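Local coordinates for protein S-adenosylmethionine tRNA ribosyltransferase (Rhodococcus sp., PDB 2NS0) that is of unknown function but probably has a helix-turn-helix-type fold and may act as an S-adenosylmethionine tRNA ribosyltransferase, at residues E9-A14 against A31-P36; V61-A66 against R71-P76. All coordinates share one frame; numbering follows the deposited sequence.

Interaction 1 of 2, residues E9-A14 against A31-P36; sequences EECIRA and ARAVAP
The C11 side chain reaches across from helix 5-18 and overlaps A33 and V34 on helix 27-34. It is the whole contribution of residues 9-14 to this contact. Its sulfur meets the methyl of A33, with C11 SG 3.6 Å from A33 CB. One step back along the same side chain, C11 CB lies 3.8 Å from V34 CG1. That methyl also touches the sulfur, at 3.9 Å between V34 CG1 and C11 SG. The thiol therefore bridges two neighbouring residues, with A33 at its tip and V34 alongside its CB-SG bond.

C11 holds SG opposite the backbone N (chi1 -179°), which extends the thiol away from its own helix and out to the other one. V34 turns CG1 outward, anti to its own carbonyl carbon (chi1 -59°), and takes CG2 into the crowded position between backbone N and carbonyl carbon. A33 and V34 lie in the last turn of helix 27-34. The bond from A35 N to A31 O, 2.8 Å, closes that turn, and the chain leaves helical geometry at A35.

C11 also touches V30, one turn back along helix 27-34. I12 packs inward on V30 and on A49 and L53 of helix 43-55, while V34 touches L42. The contact thus joins the first two helices beside the core, in a three-helix arrangement consistent with a helix-turn-helix fold.

No hydrogen bond or salt bridge crosses between the segments. Small apolar groups and one sulfur meet by van der Waals packing, with nothing between these two segments to fix a direction.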
ATOM      1  N   GLU A   9       2.781   6.389   4.153  1.00 17.49           N
ATOM      2  CA  GLU A   9       2.812   6.813   2.778  1.00 19.44           C
ATOM      3  C   GLU A   9       4.210   6.722   2.177  1.00 19.46           C
ATOM      4  O   GLU A   9       4.371   6.243   1.055  1.00 19.54           O
ATOM      5  CB  GLU A   9       2.168   8.190   2.601  1.00 18.72           C
ATOM      6  CG  GLU A   9       0.619   8.150   2.767  1.00 19.52           C
ATOM      7  CD  GLU A   9       0.018   9.540   3.025  1.00 22.84           C
ATOM      8  OE1 GLU A   9       0.639  10.543   2.593  1.00 28.17           O
ATOM      9  OE2 GLU A   9      -1.042   9.640   3.684  1.00 25.33           O
ATOM     10  N   GLU A  10       5.205   7.188   2.923  1.00 19.87           N
ATOM     11  CA  GLU A  10       6.614   7.211   2.488  1.00 20.38           C
ATOM     12  C   GLU A  10       7.142   5.809   2.348  1.00 19.81           C
ATOM     13  O   GLU A  10       7.918   5.530   1.463  1.00 20.00           O
ATOM     14  CB  GLU A  10       7.471   8.005   3.494  1.00 20.69           C
ATOM     15  CG  GLU A  10       8.986   7.656   3.509  1.00 23.39           C
ATOM     16  CD  GLU A  10       9.726   7.960   2.202  1.00 27.95           C
ATOM     17  OE1 GLU A  10       9.092   8.483   1.260  1.00 31.47           O
ATOM     18  OE2 GLU A  10      10.963   7.676   2.112  1.00 29.97           O
ATOM     19  N   CYS A  11       6.686   4.908   3.213  1.00 20.48           N
ATOM     20  CA  CYS A  11       7.081   3.505   3.127  1.00 19.94           C
ATOM     21  C   CYS A  11       6.500   2.816   1.885  1.00 19.67           C
ATOM     22  O   CYS A  11       7.229   2.081   1.221  1.00 20.50           O
ATOM     23  CB  CYS A  11       6.698   2.749   4.394  1.00 19.83           C
ATOM     24  SG  CYS A  11       7.216   1.029   4.321  1.00 22.94           S
ATOM     25  N   ILE A  12       5.211   3.031   1.578  1.00 19.10           N
ATOM     26  CA  ILE A  12       4.619   2.550   0.304  1.00 18.10           C
ATOM     27  C   ILE A  12       5.466   3.016  -0.880  1.00 19.09           C
ATOM     28  O   ILE A  12       5.839   2.203  -1.761  1.00 18.73           O
ATOM     29  CB  ILE A  12       3.139   2.992   0.119  1.00 18.93           C
ATOM     30  CG1 ILE A  12       2.229   2.274   1.111  1.00 17.69           C
ATOM     31  CG2 ILE A  12       2.613   2.658  -1.327  1.00 19.34           C
ATOM     32  CD1 ILE A  12       0.862   2.952   1.344  1.00 17.17           C
ATOM     33  N   ARG A  13       5.803   4.310  -0.903  1.00 18.59           N
ATOM     34  CA  ARG A  13       6.601   4.878  -2.030  1.00 19.53           C
ATOM     35  C   ARG A  13       7.976   4.251  -2.083  1.00 19.27           C
ATOM     36  O   ARG A  13       8.449   3.896  -3.136  1.00 21.07           O
ATOM     37  CB  ARG A  13       6.745   6.398  -1.953  1.00 18.34           C
ATOM     38  CG  ARG A  13       5.437   7.116  -2.206  1.00 19.83           C
ATOM     39  CD  ARG A  13       5.663   8.607  -2.243  1.00 22.55           C
ATOM     40  NE  ARG A  13       4.422   9.359  -2.300  1.00 20.59           N
ATOM     41  CZ  ARG A  13       4.007  10.199  -1.363  1.00 24.79           C
ATOM     42  NH1 ARG A  13       4.713  10.357  -0.262  1.00 29.39           N
ATOM     43  NH2 ARG A  13       2.875  10.882  -1.516  1.00 23.86           N
ATOM     44  N   ALA A  14       8.600   4.108  -0.935  1.00 19.63           N
ATOM     45  CA  ALA A  14       9.947   3.587  -0.849  1.00 20.39           C
ATOM     46  C   ALA A  14       9.979   2.148  -1.325  1.00 21.06           C
ATOM     47  O   ALA A  14      10.908   1.768  -2.051  1.00 20.98           O
ATOM     48  CB  ALA A  14      10.457   3.663   0.581  1.00 20.66           C
ATOM     49  N   ALA A  31       3.633  -2.923   6.384  1.00 18.68           N
ATOM     50  CA  ALA A  31       3.547  -3.092   7.835  1.00 18.27           C
ATOM     51  C   ALA A  31       4.846  -3.683   8.406  1.00 18.54           C
ATOM     52  O   ALA A  31       5.296  -3.221   9.442  1.00 18.46           O
ATOM     53  CB  ALA A  31       2.364  -3.929   8.217  1.00 17.48           C
ATOM     54  N   ARG A  32       5.448  -4.659   7.719  1.00 18.91           N
ATOM     55  CA  ARG A  32       6.659  -5.323   8.188  1.00 19.68           C
ATOM     56  C   ARG A  32       7.825  -4.353   8.076  1.00 19.29           C
ATOM     57  O   ARG A  32       8.733  -4.384   8.877  1.00 18.64           O
ATOM     58  CB  ARG A  32       7.009  -6.593   7.389  1.00 20.31           C
ATOM     59  CG  ARG A  32       6.230  -7.906   7.739  1.00 22.31           C
ATOM     60  CD  ARG A  32       6.730  -9.218   6.937  1.00 20.88           C
ATOM     61  NE  ARG A  32       5.886 -10.393   7.238  1.00 25.24           N
ATOM     62  CZ  ARG A  32       6.014 -11.190   8.321  1.00 31.04           C
ATOM     63  NH1 ARG A  32       6.977 -11.015   9.252  1.00 30.75           N
ATOM     64  NH2 ARG A  32       5.189 -12.211   8.481  1.00 32.78           N
ATOM     65  N   ALA A  33       7.827  -3.515   7.054  1.00 19.82           N
ATOM     66  CA  ALA A  33       8.951  -2.589   6.892  1.00 19.80           C
ATOM     67  C   ALA A  33       8.932  -1.556   8.009  1.00 20.03           C
ATOM     68  O   ALA A  33       9.969  -1.233   8.503  1.00 20.01           O
ATOM     69  CB  ALA A  33       8.937  -1.911   5.526  1.00 19.73           C
ATOM     70  N   VAL A  34       7.760  -1.045   8.406  1.00 20.56           N
ATOM     71  CA  VAL A  34       7.670  -0.081   9.522  1.00 21.01           C
ATOM     72  C   VAL A  34       7.706  -0.701  10.926  1.00 20.83           C
ATOM     73  O   VAL A  34       8.203  -0.074  11.831  1.00 20.95           O
ATOM     74  CB  VAL A  34       6.480   0.922   9.406  1.00 21.77           C
ATOM     75  CG1 VAL A  34       6.586   1.755   8.103  1.00 22.82           C
ATOM     76  CG2 VAL A  34       5.159   0.210   9.436  1.00 22.77           C
ATOM     77  N   ALA A  35       7.198  -1.930  11.095  1.00 19.97           N
ATOM     78  CA  ALA A  35       7.033  -2.546  12.407  1.00 18.77           C
ATOM     79  C   ALA A  35       7.265  -4.068  12.344  1.00 18.56           C
ATOM     80  O   ALA A  35       6.358  -4.863  12.604  1.00 18.18           O
ATOM     81  CB  ALA A  35       5.629  -2.214  12.985  1.00 19.17           C
ATOM     82  N   PRO A  36       8.489  -4.470  12.021  1.00 18.26           N
ATOM     83  CA  PRO A  36       8.867  -5.854  11.739  1.00 19.38           C
ATOM     84  C   PRO A  36       8.501  -6.812  12.891  1.00 20.03           C
ATOM     85  O   PRO A  36       8.081  -7.954  12.669  1.00 19.66           O
ATOM     86  CB  PRO A  36      10.385  -5.761  11.535  1.00 18.79           C
ATOM     87  CG  PRO A  36      10.802  -4.496  12.248  1.00 18.99           C
ATOM     88  CD  PRO A  36       9.651  -3.572  11.933  1.00 19.23           C
TER

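Interaction 2 of 2, residues V61-A66 against R71-P76; sequences VTQKGA and RSARGP
The flat carboxamide of Q63 has the A73 methyl over one face and the R74 carbonyl oxygen displaced toward the other. G75 O lies beyond OE1 and P76 O beside the OE1 side of the group, both near its plane. A73 CB is 4.0 Å from Q63 OE1. As modelled, Q63 OE1 also sits 2.6 Å from R74 O and 3.1 Å from P76 O. Oxygens rarely crowd together like this, so the oxygen and nitrogen of this group have probably been exchanged. With the group reversed, its NH2 would face these carbonyls and could donate to them.

Q63 reaches the loop because CG lies anti to the backbone N (chi1 -170°) and the chain stays extended beyond it (chi2 176°). On the way its CG passes 3.4 Å from P76 O. Shortening Q63 to an alanine would remove the amide, and the carbonyls of R74 and P76 would probably lose this polar neighbour, with a gap opened beside A73.

Q63 also starts a type I' turn through K64 and G65 to A66. Its N bonds to A66 O at 2.9 Å and A66 N bonds back to Q63 O at 3.1 Å, making a tight two-residue beta hairpin. At G65 a side chain would jam against the K64 carbonyl oxygen. R47 of helix 43-55 gives weak hydrogen bonds to A73 O and G75 O. Next to Q63, T62 pairs through its backbone with R78 on strand 78-81.

The loop offers carbonyl oxygens and one methyl, and the hairpin offers an amide. That chemistry implies a polar, side-chain-to-backbone contact joining the hairpin to the loop that follows it.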
ATOM      1  N   VAL A  61      -4.593   0.212  -6.423  1.00 18.94           N
ATOM      2  CA  VAL A  61      -4.704  -0.984  -5.615  1.00 19.44           C
ATOM      3  C   VAL A  61      -5.534  -1.951  -6.466  1.00 20.13           C
ATOM      4  O   VAL A  61      -6.539  -1.531  -7.094  1.00 20.23           O
ATOM      5  CB  VAL A  61      -5.453  -0.680  -4.273  1.00 19.42           C
ATOM      6  CG1 VAL A  61      -5.743  -1.981  -3.504  1.00 20.46           C
ATOM      7  CG2 VAL A  61      -4.707   0.385  -3.410  1.00 17.47           C
ATOM      8  N   THR A  62      -5.110  -3.219  -6.514  1.00 20.18           N
ATOM      9  CA  THR A  62      -5.812  -4.246  -7.275  1.00 20.14           C
ATOM     10  C   THR A  62      -6.133  -5.452  -6.410  1.00 19.81           C
ATOM     11  O   THR A  62      -5.467  -5.734  -5.421  1.00 20.43           O
ATOM     12  CB  THR A  62      -5.033  -4.730  -8.551  1.00 19.66           C
ATOM     13  OG1 THR A  62      -3.862  -5.445  -8.158  1.00 22.34           O
ATOM     14  CG2 THR A  62      -4.634  -3.534  -9.485  1.00 22.29           C
ATOM     15  N   GLN A  63      -7.183  -6.152  -6.799  1.00 19.39           N
ATOM     16  CA  GLN A  63      -7.557  -7.412  -6.192  1.00 18.81           C
ATOM     17  C   GLN A  63      -8.061  -8.308  -7.312  1.00 17.97           C
ATOM     18  O   GLN A  63      -8.945  -7.939  -8.073  1.00 16.31           O
ATOM     19  CB  GLN A  63      -8.642  -7.204  -5.155  1.00 18.16           C
ATOM     20  CG  GLN A  63      -8.840  -8.456  -4.371  1.00 21.76           C
ATOM     21  CD  GLN A  63      -9.825  -8.270  -3.268  1.00 23.23           C
ATOM     22  OE1 GLN A  63      -9.449  -8.297  -2.103  1.00 28.13           O
ATOM     23  NE2 GLN A  63     -11.090  -8.093  -3.612  1.00 20.34           N
ATOM     24  N   LYS A  64      -7.468  -9.483  -7.411  1.00 18.44           N
ATOM     25  CA  LYS A  64      -7.734 -10.379  -8.500  1.00 18.68           C
ATOM     26  C   LYS A  64      -7.653  -9.718  -9.878  1.00 18.69           C
ATOM     27  O   LYS A  64      -8.454 -10.021 -10.773  1.00 18.06           O
ATOM     28  CB  LYS A  64      -9.090 -11.067  -8.267  1.00 20.01           C
ATOM     29  CG  LYS A  64      -9.068 -11.795  -6.941  1.00 18.19           C
ATOM     30  CD  LYS A  64     -10.339 -12.357  -6.602  1.00 18.62           C
ATOM     31  CE  LYS A  64     -10.233 -12.849  -5.214  1.00 20.11           C
ATOM     32  NZ  LYS A  64     -11.487 -13.457  -4.874  1.00 24.85           N
ATOM     33  N   GLY A  65      -6.657  -8.857 -10.047  1.00 18.63           N
ATOM     34  CA  GLY A  65      -6.424  -8.175 -11.316  1.00 20.11           C
ATOM     35  C   GLY A  65      -7.220  -6.872 -11.572  1.00 20.52           C
ATOM     36  O   GLY A  65      -6.865  -6.077 -12.490  1.00 21.67           O
ATOM     37  N   ALA A  66      -8.281  -6.651 -10.797  1.00 19.83           N
ATOM     38  CA  ALA A  66      -9.165  -5.508 -10.952  1.00 19.02           C
ATOM     39  C   ALA A  66      -8.764  -4.344 -10.037  1.00 19.15           C
ATOM     40  O   ALA A  66      -8.408  -4.571  -8.882  1.00 19.31           O
ATOM     41  CB  ALA A  66     -10.620  -5.937 -10.667  1.00 20.12           C
ATOM     42  N   ARG A  71      -9.825   0.475   0.977  1.00 19.62           N
ATOM     43  CA  ARG A  71     -10.624   0.749   2.179  1.00 20.99           C
ATOM     44  C   ARG A  71     -11.885  -0.102   2.215  1.00 21.23           C
ATOM     45  O   ARG A  71     -12.425  -0.348   3.295  1.00 22.33           O
ATOM     46  CB  ARG A  71     -10.921   2.262   2.317  1.00 20.17           C
ATOM     47  CG  ARG A  71      -9.673   3.076   2.704  1.00 23.21           C
ATOM     48  CD  ARG A  71      -9.747   4.508   2.198  1.00 23.27           C
ATOM     49  NE  ARG A  71      -9.867   4.546   0.731  1.00 26.31           N
ATOM     50  CZ  ARG A  71      -9.627   5.626  -0.004  1.00 27.57           C
ATOM     51  NH1 ARG A  71      -9.255   6.768   0.567  1.00 26.83           N
ATOM     52  NH2 ARG A  71      -9.762   5.565  -1.312  1.00 27.24           N
ATOM     53  N   SER A  72     -12.326  -0.569   1.043  1.00 22.03           N
ATOM     54  CA  SER A  72     -13.566  -1.386   0.867  1.00 21.72           C
ATOM     55  C   SER A  72     -13.351  -2.877   0.641  1.00 20.92           C
ATOM     56  O   SER A  72     -14.204  -3.682   0.989  1.00 20.65           O
ATOM     57  CB  SER A  72     -14.341  -0.899  -0.341  1.00 21.06           C
ATOM     58  OG  SER A  72     -14.813   0.390  -0.076  1.00 27.61           O
ATOM     59  N   ALA A  73     -12.227  -3.209   0.012  1.00 20.03           N
ATOM     60  CA  ALA A  73     -11.890  -4.563  -0.473  1.00 20.56           C
ATOM     61  C   ALA A  73     -11.638  -5.524   0.681  1.00 20.91           C
ATOM     62  O   ALA A  73     -10.984  -5.185   1.645  1.00 20.35           O
ATOM     63  CB  ALA A  73     -10.636  -4.532  -1.417  1.00 20.58           C
ATOM     64  N   ARG A  74     -12.167  -6.736   0.539  1.00 21.97           N
ATOM     65  CA  ARG A  74     -12.025  -7.805   1.522  1.00 22.44           C
ATOM     66  C   ARG A  74     -10.864  -8.707   1.115  1.00 22.45           C
ATOM     67  O   ARG A  74     -10.782  -9.195  -0.011  1.00 22.11           O
ATOM     68  CB  ARG A  74     -13.336  -8.613   1.628  1.00 22.63           C
ATOM     69  CG  ARG A  74     -13.202  -9.928   2.406  1.00 22.73           C
ATOM     70  CD  ARG A  74     -14.453 -10.827   2.268  1.00 23.41           C
ATOM     71  NE  ARG A  74     -15.674 -10.131   2.691  1.00 26.00           N
ATOM     72  CZ  ARG A  74     -16.090 -10.057   3.960  1.00 27.76           C
ATOM     73  NH1 ARG A  74     -15.386 -10.658   4.927  1.00 26.05           N
ATOM     74  NH2 ARG A  74     -17.215  -9.391   4.265  1.00 22.11           N
ATOM     75  N   GLY A  75      -9.948  -8.912   2.049  1.00 22.72           N
ATOM     76  CA  GLY A  75      -8.845  -9.812   1.825  1.00 22.58           C
ATOM     77  C   GLY A  75      -7.718  -9.240   0.996  1.00 22.68           C
ATOM     78  O   GLY A  75      -7.685  -8.041   0.746  1.00 24.02           O
ATOM     79  N   PRO A  76      -6.750 -10.103   0.619  1.00 22.15           N
ATOM     80  CA  PRO A  76      -5.486  -9.719   0.008  1.00 21.14           C
ATOM     81  C   PRO A  76      -5.608  -8.838  -1.234  1.00 19.85           C
ATOM     82  O   PRO A  76      -6.412  -9.103  -2.132  1.00 20.18           O
ATOM     83  CB  PRO A  76      -4.821 -11.069  -0.327  1.00 21.61           C
ATOM     84  CG  PRO A  76      -5.369 -12.019   0.676  1.00 22.86           C
ATOM     85  CD  PRO A  76      -6.807 -11.566   0.857  1.00 22.07           C
TER

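Both interactions are surface contacts, on opposite sides of the chain's centre. Their centres lie about 19 Å apart, and they do not touch. Interaction 1 joins two helices, 5-18 and 27-34. Interaction 2 joins the end of strand 59-63 and its turn to the irregular loop before strand 78-81. Interaction 1 is complete in the sequence before interaction 2 begins, so they share no segment. Helix 43-55 stands behind both: it packs on I12 at interaction 1, and its R47 reaches the loop of interaction 2. The chemistry differs accordingly. Helix side chains meet through apolar groups, whereas the loop presents backbone carbonyls to a polar amide.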